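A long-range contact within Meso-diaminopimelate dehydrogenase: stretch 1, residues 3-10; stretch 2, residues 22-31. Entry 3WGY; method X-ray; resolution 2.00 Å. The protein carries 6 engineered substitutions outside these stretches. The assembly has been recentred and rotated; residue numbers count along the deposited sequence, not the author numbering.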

ATOM      1  N   SER B   3       1.912 -27.749  12.404  1.00 58.73           N
ATOM      2  CA  SER B   3       2.187 -26.931  13.622  1.00 58.04           C
ATOM      3  C   SER B   3       1.538 -25.553  13.506  1.00 57.27           C
ATOM      4  O   SER B   3       2.213 -24.543  13.302  1.00 58.06           O
ATOM      5  CB  SER B   3       3.695 -26.785  13.817  1.00 58.83           C
ATOM      6  OG  SER B   3       4.307 -26.278  12.646  1.00 59.78           O
ATOM      7  N   LYS B   4       0.217 -25.536  13.657  1.00 55.82           N
ATOM      8  CA  LYS B   4      -0.609 -24.332  13.559  1.00 52.57           C
ATOM      9  C   LYS B   4      -0.265 -23.229  14.554  1.00 50.50           C
ATOM     10  O   LYS B   4       0.289 -23.494  15.618  1.00 50.74           O
ATOM     11  CB  LYS B   4      -2.074 -24.717  13.766  1.00 53.42           C
ATOM     12  CG  LYS B   4      -2.513 -25.951  12.999  1.00 54.50           C
ATOM     13  CD  LYS B   4      -2.710 -25.640  11.538  1.00 55.46           C
ATOM     14  CE  LYS B   4      -2.728 -26.910  10.717  1.00 55.53           C
ATOM     15  NZ  LYS B   4      -3.071 -26.641   9.295  1.00 56.10           N
ATOM     16  N   ILE B   5      -0.610 -21.991  14.200  1.00 47.15           N
ATOM     17  CA  ILE B   5      -0.389 -20.842  15.078  1.00 44.48           C
ATOM     18  C   ILE B   5      -1.606 -20.795  16.005  1.00 42.25           C
ATOM     19  O   ILE B   5      -2.739 -20.713  15.542  1.00 41.86           O
ATOM     20  CB  ILE B   5      -0.293 -19.510  14.275  1.00 43.31           C
ATOM     21  CG1 ILE B   5       0.964 -19.512  13.401  1.00 44.24           C
ATOM     22  CG2 ILE B   5      -0.232 -18.322  15.231  1.00 42.26           C
ATOM     23  CD1 ILE B   5       1.172 -18.232  12.602  1.00 39.70           C
ATOM     24  N   ARG B   6      -1.365 -20.857  17.312  1.00 42.25           N
ATOM     25  CA  ARG B   6      -2.443 -20.864  18.299  1.00 41.08           C
ATOM     26  C   ARG B   6      -2.940 -19.466  18.647  1.00 40.56           C
ATOM     27  O   ARG B   6      -2.255 -18.701  19.326  1.00 37.64           O
ATOM     28  CB  ARG B   6      -1.972 -21.574  19.569  1.00 41.45           C
ATOM     29  CG  ARG B   6      -1.601 -23.045  19.352  1.00 44.17           C
ATOM     30  CD  ARG B   6      -0.921 -23.628  20.582  1.00 43.87           C
ATOM     31  NE  ARG B   6       0.289 -22.875  20.891  1.00 48.29           N
ATOM     32  CZ  ARG B   6       1.123 -23.162  21.885  1.00 50.33           C
ATOM     33  NH1 ARG B   6       0.883 -24.199  22.677  1.00 51.24           N
ATOM     34  NH2 ARG B   6       2.195 -22.403  22.088  1.00 49.45           N
ATOM     35  N   ILE B   7      -4.146 -19.145  18.200  1.00 38.78           N
ATOM     36  CA  ILE B   7      -4.693 -17.826  18.456  1.00 37.67           C
ATOM     37  C   ILE B   7      -5.661 -17.804  19.632  1.00 37.22           C
ATOM     38  O   ILE B   7      -6.351 -18.783  19.905  1.00 37.52           O
ATOM     39  CB  ILE B   7      -5.410 -17.267  17.202  1.00 36.94           C
ATOM     40  CG1 ILE B   7      -4.412 -17.118  16.044  1.00 33.55           C
ATOM     41  CG2 ILE B   7      -6.053 -15.923  17.521  1.00 38.37           C
ATOM     42  CD1 ILE B   7      -3.258 -16.199  16.333  1.00 32.42           C
ATOM     43  N   GLY B   8      -5.685 -16.674  20.328  1.00 36.52           N
ATOM     44  CA  GLY B   8      -6.578 -16.500  21.454  1.00 36.37           C
ATOM     45  C   GLY B   8      -7.321 -15.196  21.255  1.00 35.86           C
ATOM     46  O   GLY B   8      -6.706 -14.176  20.948  1.00 36.25           O
ATOM     47  N   ILE B   9      -8.639 -15.223  21.421  1.00 34.64           N
ATOM     48  CA  ILE B   9      -9.450 -14.026  21.243  1.00 36.15           C
ATOM     49  C   ILE B   9      -9.998 -13.513  22.569  1.00 36.57           C
ATOM     50  O   ILE B   9     -10.597 -14.272  23.327  1.00 38.29           O
ATOM     51  CB  ILE B   9     -10.662 -14.301  20.299  1.00 33.45           C
ATOM     52  CG1 ILE B   9     -10.172 -14.786  18.934  1.00 34.07           C
ATOM     53  CG2 ILE B   9     -11.499 -13.036  20.146  1.00 33.03           C
ATOM     54  CD1 ILE B   9     -11.295 -15.142  17.975  1.00 32.45           C
ATOM     55  N   VAL B  10      -9.790 -12.230  22.846  1.00 36.46           N
ATOM     56  CA  VAL B  10     -10.308 -11.626  24.068  1.00 35.55           C
ATOM     57  C   VAL B  10     -11.439 -10.683  23.670  1.00 36.07           C
ATOM     58  O   VAL B  10     -11.202  -9.652  23.035  1.00 35.43           O
ATOM     59  CB  VAL B  10      -9.246 -10.799  24.807  1.00 35.33           C
ATOM     60  CG1 VAL B  10      -9.864 -10.177  26.047  1.00 37.37           C
ATOM     61  CG2 VAL B  10      -8.061 -11.675  25.188  1.00 37.26           C
ATOM     62  N   ALA B  22     -12.519 -15.084  10.461  1.00 40.62           N
ATOM     63  CA  ALA B  22     -11.338 -14.962   9.627  1.00 41.42           C
ATOM     64  C   ALA B  22     -10.331 -16.088   9.857  1.00 41.38           C
ATOM     65  O   ALA B  22      -9.675 -16.540   8.918  1.00 39.94           O
ATOM     66  CB  ALA B  22     -10.680 -13.613   9.860  1.00 40.26           C
ATOM     67  N   ILE B  23     -10.208 -16.541  11.099  1.00 41.71           N
ATOM     68  CA  ILE B  23      -9.269 -17.605  11.401  1.00 42.54           C
ATOM     69  C   ILE B  23      -9.616 -18.861  10.609  1.00 44.42           C
ATOM     70  O   ILE B  23      -8.750 -19.691  10.356  1.00 47.07           O
ATOM     71  CB  ILE B  23      -9.242 -17.914  12.914  1.00 42.29           C
ATOM     72  CG1 ILE B  23      -8.599 -16.747  13.666  1.00 41.34           C
ATOM     73  CG2 ILE B  23      -8.443 -19.175  13.178  1.00 42.77           C
ATOM     74  CD1 ILE B  23      -8.591 -16.913  15.160  1.00 40.35           C
ATOM     75  N   LYS B  24     -10.874 -18.989  10.201  1.00 45.74           N
ATOM     76  CA  LYS B  24     -11.309 -20.146   9.417  1.00 46.49           C
ATOM     77  C   LYS B  24     -10.771 -20.069   7.988  1.00 46.96           C
ATOM     78  O   LYS B  24     -10.666 -21.092   7.301  1.00 44.72           O
ATOM     79  CB  LYS B  24     -12.839 -20.231   9.379  1.00 47.47           C
ATOM     80  CG  LYS B  24     -13.499 -20.464  10.737  1.00 48.02           C
ATOM     81  CD  LYS B  24     -15.017 -20.449  10.604  1.00 49.62           C
ATOM     82  CE  LYS B  24     -15.701 -20.691  11.940  1.00 50.93           C
ATOM     83  NZ  LYS B  24     -15.405 -22.051  12.479  1.00 50.34           N
ATOM     84  N   GLN B  25     -10.442 -18.854   7.544  1.00 45.58           N
ATOM     85  CA  GLN B  25      -9.898 -18.634   6.204  1.00 45.29           C
ATOM     86  C   GLN B  25      -8.375 -18.784   6.203  1.00 45.35           C
ATOM     87  O   GLN B  25      -7.730 -18.565   5.181  1.00 46.64           O
ATOM     88  CB  GLN B  25     -10.249 -17.226   5.691  1.00 44.45           C
ATOM     89  CG  GLN B  25     -11.731 -16.906   5.623  1.00 44.03           C
ATOM     90  CD  GLN B  25     -12.018 -15.597   4.899  1.00 46.81           C
ATOM     91  OE1 GLN B  25     -11.380 -14.571   5.158  1.00 45.89           O
ATOM     92  NE2 GLN B  25     -12.992 -15.624   3.992  1.00 43.55           N
ATOM     93  N   ASN B  26      -7.806 -19.157   7.347  1.00 45.48           N
ATOM     94  CA  ASN B  26      -6.360 -19.304   7.467  1.00 45.13           C
ATOM     95  C   ASN B  26      -5.922 -20.684   7.952  1.00 46.44           C
ATOM     96  O   ASN B  26      -5.800 -20.933   9.153  1.00 46.85           O
ATOM     97  CB  ASN B  26      -5.823 -18.222   8.401  1.00 43.17           C
ATOM     98  CG  ASN B  26      -6.030 -16.822   7.845  1.00 43.72           C
ATOM     99  OD1 ASN B  26      -5.140 -16.250   7.214  1.00 42.34           O
ATOM    100  ND2 ASN B  26      -7.215 -16.273   8.061  1.00 41.98           N
ATOM    101  N   ASP B  27      -5.669 -21.568   6.995  1.00 46.92           N
ATOM    102  CA  ASP B  27      -5.253 -22.936   7.274  1.00 46.92           C
ATOM    103  C   ASP B  27      -4.075 -23.115   8.233  1.00 44.05           C
ATOM    104  O   ASP B  27      -3.930 -24.178   8.830  1.00 44.78           O
ATOM    105  CB  ASP B  27      -4.946 -23.658   5.959  1.00 50.19           C
ATOM    106  CG  ASP B  27      -6.190 -23.900   5.123  1.00 53.84           C
ATOM    107  OD1 ASP B  27      -7.100 -24.608   5.610  1.00 56.85           O
ATOM    108  OD2 ASP B  27      -6.264 -23.383   3.986  1.00 54.88           O
ATOM    109  N   ASP B  28      -3.231 -22.103   8.388  1.00 40.73           N
ATOM    110  CA  ASP B  28      -2.090 -22.239   9.292  1.00 38.98           C
ATOM    111  C   ASP B  28      -2.385 -21.776  10.721  1.00 39.35           C
ATOM    112  O   ASP B  28      -1.491 -21.747  11.575  1.00 38.76           O
ATOM    113  CB  ASP B  28      -0.884 -21.489   8.732  1.00 38.22           C
ATOM    114  CG  ASP B  28      -1.072 -19.986   8.732  1.00 39.14           C
ATOM    115  OD1 ASP B  28      -2.216 -19.524   8.546  1.00 35.12           O
ATOM    116  OD2 ASP B  28      -0.060 -19.271   8.899  1.00 40.96           O
ATOM    117  N   MET B  29      -3.638 -21.427  10.985  1.00 39.47           N
ATOM    118  CA  MET B  29      -4.028 -20.972  12.318  1.00 39.79           C
ATOM    119  C   MET B  29      -5.103 -21.833  12.953  1.00 39.09           C
ATOM    120  O   MET B  29      -5.872 -22.514  12.268  1.00 37.10           O
ATOM    121  CB  MET B  29      -4.536 -19.537  12.267  1.00 37.56           C
ATOM    122  CG  MET B  29      -3.476 -18.518  11.975  1.00 37.27           C
ATOM    123  SD  MET B  29      -4.236 -16.894  11.845  1.00 41.43           S
ATOM    124  CE  MET B  29      -2.895 -15.962  11.096  1.00 30.29           C
ATOM    125  N   GLU B  30      -5.162 -21.773  14.276  1.00 38.65           N
ATOM    126  CA  GLU B  30      -6.142 -22.532  15.031  1.00 41.88           C
ATOM    127  C   GLU B  30      -6.610 -21.670  16.192  1.00 41.67           C
ATOM    128  O   GLU B  30      -5.801 -21.042  16.869  1.00 39.90           O
ATOM    129  CB  GLU B  30      -5.496 -23.808  15.554  1.00 45.49           C
ATOM    130  CG  GLU B  30      -6.434 -24.976  15.680  1.00 52.96           C
ATOM    131  CD  GLU B  30      -5.683 -26.285  15.736  1.00 56.47           C
ATOM    132  OE1 GLU B  30      -4.962 -26.516  16.734  1.00 57.69           O
ATOM    133  OE2 GLU B  30      -5.804 -27.072  14.770  1.00 59.18           O
ATOM    134  N   LEU B  31      -7.920 -21.612  16.397  1.00 41.82           N
ATOM    135  CA  LEU B  31      -8.466 -20.832  17.497  1.00 42.90           C
ATOM    136  C   LEU B  31      -8.419 -21.721  18.730  1.00 43.31           C
ATOM    137  O   LEU B  31      -8.974 -22.813  18.729  1.00 42.31           O
ATOM    138  CB  LEU B  31      -9.913 -20.426  17.205  1.00 42.85           C
ATOM    139  CG  LEU B  31     -10.597 -19.591  18.293  1.00 41.51           C
ATOM    140  CD1 LEU B  31      -9.721 -18.399  18.677  1.00 41.66           C
ATOM    141  CD2 LEU B  31     -11.956 -19.121  17.785  1.00 41.47           C
TER

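Stretch 1 enters the contact at Lys4, just before its strand begins; Ser3 points away and touches nothing across the gap. The side chain of Lys4 runs back along the turn that joins Asn26 to Met29, and its NZ donates a hydrogen bond of 2.6 Å to Asp27 O. A long, flexible amine suits this exposed position, because its methylenes can lie over the neighboring stretch while the charged end reaches a backbone carbonyl in the turn. Lys4 CA lies 3.4 Å from Asp28 O, a CA-H...O contact that accompanies the first rung of the sheet.

That rung is made by Ile5, whose N donates to Asp28 O at 2.8 Å. Its carbonyl receives a bond from the partner strand, Glu30 N to Ile5 O, at 2.9 Å. Ile5 thus reaches to the residues before and after Met29, its paired residue, as expected of a parallel bridge. The side chains of the pair share one face of the sheet, with Ile5 CB 4.1 Å from Met29 CG. A beta-branched, apolar residue fits this buried site and also favors the extended backbone.

Arg6 pairs with Glu30, and both side chains turn to the opposite face. No salt bridge joins their opposite charges: the Arg6 guanidinium lies far from the Glu30 carboxylate (Arg6 NE to Glu30 OE1 is 7.6 Å) and bonds elsewhere in the structure. What Arg6 brings to this contact is mainly its backbone, with its CA 3.7 Å from Glu30 O. A charged side chain suits this partly exposed site, little covered by the other stretch.

Ile7 returns to the face of Ile5. Ile7 N donates to Glu30 O at 2.8 Å with a nearly straight angle of 174°, so Glu30 is bonded through N to Ile5 and through O to Ile7. The apolar side chain suits its buried place, packing against two neighbors: Ile7 CG2 meets Ile23 CD1 at 3.6 Å, and Ile7 CG1 lies 4.2 Å from Met29 SD. Ile23 opens the first of the two turns, which this contact ties to the strand pair.

Gly8 has no side chain and makes no contact here. Ile9 closes the interface, Ile9 CG1 lying 3.7 Å from Leu31 CD1 and Ile9 CD1 4.3 Å from Ile23 CD1. Its apolar side chain suits a buried place, and its CG1-CD1 branch packs against this pair, which touch each other. Val10 lies out of reach.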